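Local coordinates for ribonucleoside-diphosphate reductase (Pseudomonas aeruginosa, PDB 5IM3), which probably reduces ribonucleoside diphosphates to the deoxyribonucleotides needed for DNA synthesis and binds dATP as an allosteric nucleotide, at residues N482-P488 with H560-K566; L303-I309 with F322-V326; H655-G661 with R762-A768. All coordinates share one frame; numbering follows the deposited sequence.

Contact 1 (N482-P488 with H560-K566)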
loop_
_atom_site.group_PDB
_atom_site.type_symbol
_atom_site.label_atom_id
_atom_site.label_comp_id
_atom_site.label_asym_id
_atom_site.label_seq_id
_atom_site.Cartn_x
_atom_site.Cartn_y
_atom_site.Cartn_z
ATOM N N ASN A 482 -21.433 -18.396 15.904
ATOM C CA ASN A 482 -20.853 -18.938 14.688
ATOM C C ASN A 482 -21.883 -18.909 13.562
ATOM O O ASN A 482 -23.092 -18.852 13.792
ATOM C CB ASN A 482 -20.344 -20.368 14.910
ATOM C CG ASN A 482 -19.144 -20.433 15.854
ATOM O OD1 ASN A 482 -19.152 -21.177 16.835
ATOM N ND2 ASN A 482 -18.110 -19.660 15.557
ATOM N N THR A 483 -21.380 -18.943 12.332
ATOM C CA THR A 483 -22.209 -18.911 11.140
ATOM C C THR A 483 -21.703 -19.957 10.161
ATOM O O THR A 483 -20.509 -20.277 10.138
ATOM C CB THR A 483 -22.184 -17.525 10.467
ATOM O OG1 THR A 483 -20.833 -17.175 10.169
ATOM C CG2 THR A 483 -22.788 -16.456 11.371
ATOM N N ALA A 484 -22.615 -20.486 9.344
ATOM C CA ALA A 484 -22.237 -21.436 8.308
ATOM C C ALA A 484 -23.161 -21.287 7.109
ATOM O O ALA A 484 -24.355 -21.033 7.268
ATOM C CB ALA A 484 -22.278 -22.878 8.820
ATOM N N ASN A 485 -22.595 -21.451 5.915
ATOM C CA ASN A 485 -23.379 -21.481 4.689
ATOM C C ASN A 485 -23.994 -22.860 4.476
ATOM O O ASN A 485 -23.325 -23.886 4.632
ATOM C CB ASN A 485 -22.507 -21.126 3.483
ATOM C CG ASN A 485 -22.093 -19.666 3.463
ATOM O OD1 ASN A 485 -20.907 -19.342 3.569
ATOM N ND2 ASN A 485 -23.066 -18.778 3.304
ATOM N N TRP A 486 -25.271 -22.872 4.106
ATOM C CA TRP A 486 -26.000 -24.083 3.724
ATOM C C TRP A 486 -26.175 -24.016 2.204
ATOM O O TRP A 486 -27.119 -23.411 1.698
ATOM C CB TRP A 486 -27.330 -24.149 4.477
ATOM C CG TRP A 486 -28.053 -25.463 4.416
ATOM C CD1 TRP A 486 -29.312 -25.680 3.937
ATOM C CD2 TRP A 486 -27.571 -26.735 4.868
ATOM N NE1 TRP A 486 -29.643 -27.008 4.060
ATOM C CE2 TRP A 486 -28.591 -27.677 4.629
ATOM C CE3 TRP A 486 -26.377 -27.167 5.451
ATOM C CZ2 TRP A 486 -28.454 -29.028 4.950
ATOM C CZ3 TRP A 486 -26.240 -28.512 5.767
ATOM C CH2 TRP A 486 -27.271 -29.425 5.514
ATOM N N ILE A 487 -25.250 -24.633 1.476
ATOM C CA ILE A 487 -25.038 -24.341 0.060
ATOM C C ILE A 487 -25.716 -25.423 -0.775
ATOM O O ILE A 487 -25.348 -26.601 -0.652
ATOM C CB ILE A 487 -23.544 -24.253 -0.280
ATOM C CG1 ILE A 487 -22.840 -23.271 0.658
ATOM C CG2 ILE A 487 -23.365 -23.819 -1.737
ATOM C CD1 ILE A 487 -21.328 -23.307 0.550
ATOM N N PRO A 488 -26.673 -25.079 -1.637
ATOM C CA PRO A 488 -27.207 -26.075 -2.574
ATOM C C PRO A 488 -26.231 -26.350 -3.707
ATOM O O PRO A 488 -25.437 -25.493 -4.098
ATOM C CB PRO A 488 -28.493 -25.421 -3.101
ATOM C CG PRO A 488 -28.741 -24.227 -2.222
ATOM C CD PRO A 488 -27.411 -23.808 -1.710
ATOM N N HIS A 560 -15.506 -17.057 8.991
ATOM C CA HIS A 560 -16.915 -17.410 8.927
ATOM C C HIS A 560 -17.535 -16.690 7.740
ATOM O O HIS A 560 -17.008 -15.668 7.288
ATOM C CB HIS A 560 -17.642 -17.027 10.223
ATOM C CG HIS A 560 -17.066 -17.666 11.448
ATOM N ND1 HIS A 560 -16.023 -17.108 12.157
ATOM C CD2 HIS A 560 -17.382 -18.818 12.085
ATOM C CE1 HIS A 560 -15.723 -17.889 13.179
ATOM N NE2 HIS A 560 -16.533 -18.933 13.158
ATOM N N PRO A 561 -18.660 -17.201 7.206
ATOM C CA PRO A 561 -19.305 -18.463 7.593
ATOM C C PRO A 561 -18.608 -19.685 7.013
ATOM O O PRO A 561 -17.978 -19.590 5.956
ATOM C CB PRO A 561 -20.726 -18.332 7.014
ATOM C CG PRO A 561 -20.886 -16.891 6.655
ATOM C CD PRO A 561 -19.517 -16.414 6.305
ATOM N N TRP A 562 -18.720 -20.820 7.696
ATOM C CA TRP A 562 -18.184 -22.062 7.166
ATOM C C TRP A 562 -18.985 -22.494 5.939
ATOM O O TRP A 562 -20.070 -21.979 5.656
ATOM C CB TRP A 562 -18.208 -23.151 8.239
ATOM C CG TRP A 562 -17.440 -22.775 9.468
ATOM C CD1 TRP A 562 -16.251 -22.110 9.518
ATOM C CD2 TRP A 562 -17.817 -23.026 10.827
ATOM N NE1 TRP A 562 -15.857 -21.941 10.822
ATOM C CE2 TRP A 562 -16.804 -22.491 11.646
ATOM C CE3 TRP A 562 -18.914 -23.651 11.432
ATOM C CZ2 TRP A 562 -16.852 -22.564 13.037
ATOM C CZ3 TRP A 562 -18.960 -23.721 12.814
ATOM C CH2 TRP A 562 -17.938 -23.181 13.600
ATOM N N LEU A 563 -18.435 -23.456 5.204
ATOM C CA LEU A 563 -19.028 -23.954 3.969
ATOM C C LEU A 563 -19.504 -25.386 4.185
ATOM O O LEU A 563 -18.691 -26.281 4.439
ATOM C CB LEU A 563 -18.021 -23.892 2.820
ATOM C CG LEU A 563 -17.832 -22.557 2.091
ATOM C CD1 LEU A 563 -17.514 -21.412 3.037
ATOM C CD2 LEU A 563 -16.727 -22.688 1.048
ATOM N N THR A 564 -20.816 -25.597 4.084
ATOM C CA THR A 564 -21.413 -26.924 4.165
ATOM C C THR A 564 -22.386 -27.090 3.006
ATOM O O THR A 564 -22.957 -26.111 2.517
ATOM C CB THR A 564 -22.140 -27.149 5.504
ATOM O OG1 THR A 564 -23.294 -26.307 5.573
ATOM C CG2 THR A 564 -21.215 -26.843 6.684
ATOM N N PHE A 565 -22.580 -28.334 2.573
ATOM C CA PHE A 565 -23.279 -28.623 1.324
ATOM C C PHE A 565 -24.585 -29.359 1.601
ATOM O O PHE A 565 -24.584 -30.484 2.113
ATOM C CB PHE A 565 -22.370 -29.414 0.388
ATOM C CG PHE A 565 -21.117 -28.673 0.030
ATOM C CD1 PHE A 565 -21.178 -27.544 -0.768
ATOM C CD2 PHE A 565 -19.889 -29.077 0.521
ATOM C CE1 PHE A 565 -20.034 -26.843 -1.089
ATOM C CE2 PHE A 565 -18.739 -28.378 0.204
ATOM C CZ PHE A 565 -18.814 -27.258 -0.601
ATOM N N LYS A 566 -25.693 -28.723 1.219
ATOM C CA LYS A 566 -27.020 -29.172 1.620
ATOM C C LYS A 566 -27.412 -30.478 0.938
ATOM O O LYS A 566 -28.012 -31.356 1.569
ATOM C CB LYS A 566 -28.029 -28.063 1.304
ATOM C CG LYS A 566 -29.481 -28.493 1.166
ATOM C CD LYS A 566 -30.330 -27.327 0.706
ATOM C CE LYS A 566 -31.780 -27.731 0.534
ATOM N NZ LYS A 566 -32.534 -26.721 -0.262
#
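Two neighbouring parallel strands of the ribonucleotide reductase alpha-beta barrel meet here, A484 pairing with W562, N485 with L563, W486 with T564 and I487 with F565; their axes approach to 4.6 Å. The backbone ladder alternates as parallel pairing requires: T483 O receives W562 N, W562 O receives N485 N, N485 O receives T564 N, T564 O receives I487 N, and I487 O receives K566 N. N485 O is gripped twice, because T564 OG1 also donates to it at 2.6 Å. With chi1 at 68°, that hydroxyl lies between the T564 backbone N and carbonyl carbon, which brings it to N485 O. The same OG1 sits at the edge of the W486 indole, 3.2 Å from its CE3. Over one face of that indole comes K566, whose CB stands 3.5 Å from the centroid of the five-membered ring, only 19° off the normal: a CH-pi contact. The K566 chain then runs on extended to a salt bridge with E455. On the opposite face of the pair, I487 CD1 packs 3.9 Å from L563 CG. Before the strand pairing starts, a cis peptide precedes P561, whose CB lies 3.4 Å from T483 OG1. Helix 544-558 lies against N485, I487 and L563 and helix 461-465 against T483, N485 and P561, while strand 450-455 flanks strand 482-487 on its other edge.

Contact 2 (L303-I309 with F322-V326)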
loop_
_atom_site.group_PDB
_atom_site.type_symbol
_atom_site.label_atom_id
_atom_site.label_comp_id
_atom_site.label_asym_id
_atom_site.label_seq_id
_atom_site.Cartn_x
_atom_site.Cartn_y
_atom_site.Cartn_z
ATOM N N LEU A 303 -7.941 -35.527 33.356
ATOM C CA LEU A 303 -8.972 -36.186 34.151
ATOM C C LEU A 303 -9.017 -35.624 35.564
ATOM O O LEU A 303 -10.089 -35.284 36.075
ATOM C CB LEU A 303 -8.724 -37.696 34.177
ATOM C CG LEU A 303 -8.903 -38.422 32.840
ATOM C CD1 LEU A 303 -8.539 -39.892 32.970
ATOM C CD2 LEU A 303 -10.328 -38.270 32.322
ATOM N N TYR A 304 -7.856 -35.508 36.210
ATOM C CA TYR A 304 -7.824 -35.066 37.600
ATOM C C TYR A 304 -8.364 -33.653 37.747
ATOM O O TYR A 304 -9.090 -33.357 38.703
ATOM C CB TYR A 304 -6.399 -35.142 38.145
ATOM C CG TYR A 304 -6.270 -34.624 39.560
ATOM C CD1 TYR A 304 -6.431 -35.471 40.646
ATOM C CD2 TYR A 304 -5.992 -33.285 39.809
ATOM C CE1 TYR A 304 -6.320 -35.003 41.941
ATOM C CE2 TYR A 304 -5.877 -32.807 41.099
ATOM C CZ TYR A 304 -6.042 -33.670 42.162
ATOM O OH TYR A 304 -5.928 -33.194 43.448
ATOM N N ASP A 305 -8.017 -32.763 36.817
ATOM C CA ASP A 305 -8.399 -31.363 36.967
ATOM C C ASP A 305 -9.901 -31.171 36.810
ATOM O O ASP A 305 -10.504 -30.375 37.538
ATOM C CB ASP A 305 -7.646 -30.497 35.956
ATOM C CG ASP A 305 -6.159 -30.416 36.247
ATOM O OD1 ASP A 305 -5.743 -30.785 37.365
ATOM O OD2 ASP A 305 -5.405 -29.970 35.354
ATOM N N ARG A 306 -10.528 -31.894 35.882
ATOM C CA ARG A 306 -11.885 -31.561 35.461
ATOM C C ARG A 306 -12.880 -32.712 35.484
ATOM O O ARG A 306 -14.085 -32.436 35.503
ATOM C CB ARG A 306 -11.868 -30.963 34.045
ATOM C CG ARG A 306 -11.179 -29.605 33.971
ATOM C CD ARG A 306 -11.251 -28.994 32.578
ATOM N NE ARG A 306 -10.506 -29.768 31.588
ATOM C CZ ARG A 306 -10.209 -29.334 30.365
ATOM N NH1 ARG A 306 -10.587 -28.121 29.973
ATOM N NH2 ARG A 306 -9.529 -30.109 29.531
ATOM N N TYR A 307 -12.447 -33.972 35.491
ATOM C CA TYR A 307 -13.383 -35.084 35.358
ATOM C C TYR A 307 -13.556 -35.922 36.616
ATOM O O TYR A 307 -14.653 -36.441 36.841
ATOM C CB TYR A 307 -12.955 -35.994 34.200
ATOM C CG TYR A 307 -13.240 -35.385 32.844
ATOM C CD1 TYR A 307 -14.437 -35.635 32.188
ATOM C CD2 TYR A 307 -12.322 -34.541 32.232
ATOM C CE1 TYR A 307 -14.709 -35.074 30.954
ATOM C CE2 TYR A 307 -12.584 -33.973 30.996
ATOM C CZ TYR A 307 -13.780 -34.244 30.365
ATOM O OH TYR A 307 -14.056 -33.687 29.138
ATOM N N PHE A 308 -12.526 -36.072 37.445
ATOM C CA PHE A 308 -12.663 -36.884 38.649
ATOM C C PHE A 308 -13.607 -36.222 39.644
ATOM O O PHE A 308 -13.544 -35.013 39.878
ATOM C CB PHE A 308 -11.296 -37.110 39.304
ATOM C CG PHE A 308 -10.386 -38.036 38.536
ATOM C CD1 PHE A 308 -10.881 -38.865 37.540
ATOM C CD2 PHE A 308 -9.031 -38.084 38.823
ATOM C CE1 PHE A 308 -10.047 -39.712 36.846
ATOM C CE2 PHE A 308 -8.188 -38.932 38.130
ATOM C CZ PHE A 308 -8.696 -39.746 37.140
ATOM N N ILE A 309 -14.489 -37.034 40.235
ATOM C CA ILE A 309 -15.423 -36.531 41.234
ATOM C C ILE A 309 -14.656 -36.098 42.477
ATOM O O ILE A 309 -13.640 -36.697 42.854
ATOM C CB ILE A 309 -16.481 -37.598 41.574
ATOM C CG1 ILE A 309 -17.305 -37.965 40.331
ATOM C CG2 ILE A 309 -17.399 -37.115 42.696
ATOM C CD1 ILE A 309 -18.132 -36.843 39.781
ATOM N N PHE A 322 -12.911 -44.178 38.128
ATOM C CA PHE A 322 -13.570 -43.264 37.202
ATOM C C PHE A 322 -14.102 -44.013 35.987
ATOM O O PHE A 322 -15.279 -43.888 35.632
ATOM C CB PHE A 322 -12.599 -42.159 36.777
ATOM C CG PHE A 322 -13.051 -41.382 35.569
ATOM C CD1 PHE A 322 -14.049 -40.426 35.672
ATOM C CD2 PHE A 322 -12.472 -41.609 34.332
ATOM C CE1 PHE A 322 -14.461 -39.710 34.559
ATOM C CE2 PHE A 322 -12.878 -40.896 33.217
ATOM C CZ PHE A 322 -13.872 -39.945 33.331
ATOM N N PHE A 323 -13.246 -44.810 35.341
ATOM C CA PHE A 323 -13.691 -45.572 34.181
ATOM C C PHE A 323 -14.787 -46.558 34.555
ATOM O O PHE A 323 -15.692 -46.813 33.753
ATOM C CB PHE A 323 -12.509 -46.308 33.543
ATOM C CG PHE A 323 -11.552 -45.408 32.809
ATOM C CD1 PHE A 323 -12.018 -44.416 31.962
ATOM C CD2 PHE A 323 -10.182 -45.557 32.967
ATOM C CE1 PHE A 323 -11.142 -43.588 31.288
ATOM C CE2 PHE A 323 -9.299 -44.731 32.293
ATOM C CZ PHE A 323 -9.785 -43.742 31.452
ATOM N N MET A 324 -14.728 -47.112 35.766
ATOM C CA MET A 324 -15.755 -48.051 36.197
ATOM C C MET A 324 -17.078 -47.336 36.456
ATOM O O MET A 324 -18.148 -47.891 36.186
ATOM C CB MET A 324 -15.283 -48.803 37.445
ATOM C CG MET A 324 -16.252 -49.860 37.958
ATOM S SD MET A 324 -16.605 -51.161 36.755
ATOM C CE MET A 324 -15.066 -52.079 36.788
ATOM N N ARG A 325 -17.029 -46.102 36.972
ATOM C CA ARG A 325 -18.261 -45.338 37.154
ATOM C C ARG A 325 -18.945 -45.081 35.821
ATOM O O ARG A 325 -20.165 -45.222 35.698
ATOM C CB ARG A 325 -17.989 -44.004 37.852
ATOM C CG ARG A 325 -19.061 -42.950 37.508
ATOM C CD ARG A 325 -18.977 -41.704 38.348
ATOM N NE ARG A 325 -17.839 -40.855 38.000
ATOM C CZ ARG A 325 -17.820 -39.980 36.997
ATOM N NH1 ARG A 325 -18.870 -39.830 36.198
ATOM N NH2 ARG A 325 -16.735 -39.251 36.786
ATOM N N VAL A 326 -18.175 -44.656 34.819
ATOM C CA VAL A 326 -18.764 -44.371 33.514
ATOM C C VAL A 326 -19.366 -45.641 32.932
ATOM O O VAL A 326 -20.486 -45.633 32.403
ATOM C CB VAL A 326 -17.709 -43.758 32.571
ATOM C CG1 VAL A 326 -18.332 -43.408 31.223
ATOM C CG2 VAL A 326 -17.086 -42.526 33.205
#
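F322 is met by three residues of L303-I309. The edge of the F308 ring is directed at the F322 face in an offset edge-to-face pair, the centroids 5.5 Å apart and the planes at 61°; F308 CE1 comes as near as 3.5 Å to F322 CB. Farther out along the same ring, a methyl of L303, CD2, touches F322 CE2 at 3.8 Å, and Y307 CB lies 4.0 Å from F322 CE1. With CG anti to the backbone N (chi1 165°), the F322 ring is set among these partners. A second patch is formed by R325, whose chain bends at chi3 (73°) and offers one face of its guanidinium to I309; I309 CG1 lies 3.8 Å from R325 NE. Both patches belong to the all-alpha domain, where the last part of helix 297-307 lies beside helix 319-330. The axes of segments 303-307 and 322-326 stay 13.7 Å apart, so the two helices meet through side chains. The last part of helix 297-307 contains a wider pi-type turn, in which L303 O accepts both Y307 N (2.8 Å) and F308 N (2.9 Å) from opposite faces of its carbonyl plane. The F308 ring lies back over the backbone of this turn, with L303 C above its centre. E317 sets the second patch by holding R325 NE in a salt bridge and accepting I309 N, while A363 O takes R325 NH1. Beyond the first patch, L360 touches both Y307 and F322, T357 bonds Y307 OH, and helix 773-779 of the barrel presents I778 to L303.

Contact 3 (H655-G661 with R762-A768)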
loop_
_atom_site.group_PDB
_atom_site.type_symbol
_atom_site.label_atom_id
_atom_site.label_comp_id
_atom_site.label_asym_id
_atom_site.label_seq_id
_atom_site.Cartn_x
_atom_site.Cartn_y
_atom_site.Cartn_z
ATOM N N HIS A 655 -35.574 -42.273 16.350
ATOM C CA HIS A 655 -34.614 -42.593 15.301
ATOM C C HIS A 655 -33.312 -43.187 15.813
ATOM O O HIS A 655 -32.606 -43.839 15.037
ATOM C CB HIS A 655 -34.289 -41.330 14.489
ATOM C CG HIS A 655 -35.495 -40.528 14.115
ATOM N ND1 HIS A 655 -36.541 -41.055 13.389
ATOM C CD2 HIS A 655 -35.824 -39.239 14.370
ATOM C CE1 HIS A 655 -37.463 -40.125 13.211
ATOM N NE2 HIS A 655 -37.052 -39.014 13.798
ATOM N N ARG A 656 -32.973 -42.965 17.076
ATOM C CA ARG A 656 -31.785 -43.540 17.697
ATOM C C ARG A 656 -30.523 -43.365 16.850
ATOM O O ARG A 656 -29.838 -44.345 16.536
ATOM C CB ARG A 656 -32.006 -45.014 18.015
ATOM C CG ARG A 656 -33.297 -45.327 18.772
ATOM C CD ARG A 656 -33.267 -46.742 19.348
ATOM N NE ARG A 656 -32.246 -46.863 20.386
ATOM C CZ ARG A 656 -32.457 -46.625 21.678
ATOM N NH1 ARG A 656 -33.660 -46.268 22.109
ATOM N NH2 ARG A 656 -31.464 -46.749 22.546
ATOM N N PRO A 657 -30.177 -42.135 16.476
ATOM C CA PRO A 657 -28.888 -41.916 15.818
ATOM C C PRO A 657 -27.751 -41.892 16.823
ATOM O O PRO A 657 -27.902 -41.453 17.964
ATOM C CB PRO A 657 -29.062 -40.546 15.155
ATOM C CG PRO A 657 -30.003 -39.831 16.057
ATOM C CD PRO A 657 -30.947 -40.882 16.594
ATOM N N VAL A 658 -26.597 -42.387 16.379
ATOM C CA VAL A 658 -25.357 -42.281 17.129
ATOM C C VAL A 658 -24.284 -41.784 16.173
ATOM O O VAL A 658 -24.475 -41.740 14.957
ATOM C CB VAL A 658 -24.941 -43.620 17.787
ATOM C CG1 VAL A 658 -26.033 -44.108 18.742
ATOM C CG2 VAL A 658 -24.638 -44.678 16.733
ATOM N N GLY A 659 -23.144 -41.399 16.743
ATOM C CA GLY A 659 -22.027 -40.923 15.950
ATOM C C GLY A 659 -20.698 -41.475 16.424
ATOM O O GLY A 659 -20.053 -40.890 17.297
ATOM N N LEU A 660 -20.284 -42.604 15.855
ATOM C CA LEU A 660 -19.005 -43.223 16.185
ATOM C C LEU A 660 -17.928 -42.666 15.261
ATOM O O LEU A 660 -18.013 -42.827 14.037
ATOM C CB LEU A 660 -19.088 -44.745 16.056
ATOM C CG LEU A 660 -17.814 -45.536 16.368
ATOM C CD1 LEU A 660 -17.461 -45.442 17.841
ATOM C CD2 LEU A 660 -17.965 -46.987 15.949
ATOM N N GLY A 661 -16.918 -42.018 15.844
ATOM C CA GLY A 661 -15.832 -41.432 15.101
ATOM C C GLY A 661 -14.516 -42.149 15.322
ATOM O O GLY A 661 -14.464 -43.288 15.809
ATOM N N ARG A 762 -30.530 -50.994 14.417
ATOM C CA ARG A 762 -30.936 -50.346 15.654
ATOM C C ARG A 762 -30.824 -48.829 15.599
ATOM O O ARG A 762 -31.448 -48.150 16.422
ATOM C CB ARG A 762 -30.083 -50.890 16.809
ATOM C CG ARG A 762 -30.352 -50.288 18.181
ATOM C CD ARG A 762 -31.766 -50.550 18.664
ATOM N NE ARG A 762 -31.943 -50.089 20.036
ATOM C CZ ARG A 762 -33.095 -50.110 20.694
ATOM N NH1 ARG A 762 -34.190 -50.566 20.104
ATOM N NH2 ARG A 762 -33.150 -49.671 21.944
ATOM N N ASN A 763 -30.066 -48.281 14.649
ATOM C CA ASN A 763 -29.723 -46.866 14.661
ATOM C C ASN A 763 -29.845 -46.277 13.262
ATOM O O ASN A 763 -29.349 -46.860 12.293
ATOM C CB ASN A 763 -28.300 -46.669 15.192
ATOM C CG ASN A 763 -28.062 -47.393 16.502
ATOM O OD1 ASN A 763 -27.497 -48.488 16.529
ATOM N ND2 ASN A 763 -28.492 -46.782 17.597
ATOM N N SER A 764 -30.494 -45.113 13.164
ATOM C CA SER A 764 -30.686 -44.466 11.868
ATOM C C SER A 764 -29.374 -43.950 11.295
ATOM O O SER A 764 -29.186 -43.959 10.073
ATOM C CB SER A 764 -31.686 -43.313 11.996
ATOM O OG SER A 764 -31.230 -42.345 12.926
ATOM N N ASN A 765 -28.472 -43.486 12.153
ATOM C CA ASN A 765 -27.141 -43.057 11.758
ATOM C C ASN A 765 -26.144 -43.664 12.735
ATOM O O ASN A 765 -26.443 -43.827 13.922
ATOM C CB ASN A 765 -27.018 -41.521 11.742
ATOM C CG ASN A 765 -27.783 -40.878 10.590
ATOM O OD1 ASN A 765 -27.207 -40.574 9.544
ATOM N ND2 ASN A 765 -29.082 -40.662 10.783
ATOM N N ILE A 766 -24.958 -44.007 12.227
ATOM C CA ILE A 766 -23.960 -44.750 12.989
ATOM C C ILE A 766 -22.697 -43.927 13.217
ATOM O O ILE A 766 -22.171 -43.874 14.333
ATOM C CB ILE A 766 -23.607 -46.087 12.304
ATOM C CG1 ILE A 766 -24.852 -46.825 11.800
ATOM C CG2 ILE A 766 -22.841 -46.966 13.279
ATOM C CD1 ILE A 766 -25.688 -47.421 12.882
ATOM N N MET A 767 -22.179 -43.299 12.163
ATOM C CA MET A 767 -20.815 -42.791 12.155
ATOM C C MET A 767 -20.775 -41.285 11.946
ATOM O O MET A 767 -21.555 -40.728 11.167
ATOM C CB MET A 767 -20.004 -43.474 11.063
ATOM C CG MET A 767 -20.031 -44.984 11.153
ATOM S SD MET A 767 -19.503 -45.738 9.617
ATOM C CE MET A 767 -17.757 -45.344 9.660
ATOM N N ALA A 768 -19.844 -40.641 12.645
ATOM C CA ALA A 768 -19.552 -39.226 12.466
ATOM C C ALA A 768 -18.204 -38.955 13.115
ATOM O O ALA A 768 -17.960 -39.407 14.237
ATOM C CB ALA A 768 -20.641 -38.347 13.086
#
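S764 holds the H655 carbonyl with two donors: its N, 3.1 Å from H655 O, approaches nearly along the C=O axis, whereas its OG, 2.9 Å from H655 O, comes from above the carbonyl plane. The residue before it, N763, donates through ND2 to R656 O at 3.0 Å, that oxygen only 3° out of its amide plane; the same ND2 also reaches D635, and N763 OD1 accepts from S700. Backbone bonds carry the pairing forward, V658 N to N765 O, L660 N to I766 O (2.7 Å, on a lone pair) and A768 N to L660 O. In the PFL-like barrel, 762-768 runs as an irregular extended loop along strand 659-663, the opposite side from strand 600-608, and makes a single bridge, L660 with M767. Where R656 leaves helix 646-655, R762 lays its NH2 over the centre of the R656 guanidinium, 3.1 Å from R656 CZ, the planes 28° apart. D635 salt-bridges NE of both arginines, one on each carboxylate oxygen, and D639 takes R656 NH1, which probably lets the two cations lie so close. Around these bonds, P657 CB meets S764 OG at 3.6 Å, and helix 620-640 lies against V658 and L660.

How the contacts relate
All three contacts are mainly buried, but they differ in chemistry. Contacts 1 and 3 reach the same barrel sheet, with centres about 23 Å apart and nearest atoms about 12 Å apart. Contact 1 is regular parallel pairing between two strands, whereas contact 3 is a strand flanked by a loop, held by backbone bonds together with serine and asparagine side chains and two arginines lying face against face and sharing an acidic partner. Contact 2 belongs to the all-alpha domain, its centre about 36 Å from that of contact 1 and about 26 Å from that of contact 3. There, aromatic and aliphatic side chains join two helical segments, and the polar ends are bound outside them. The loop of contact 3 leads on into helix 773-779, by which the barrel meets the all-alpha domain at contact 2.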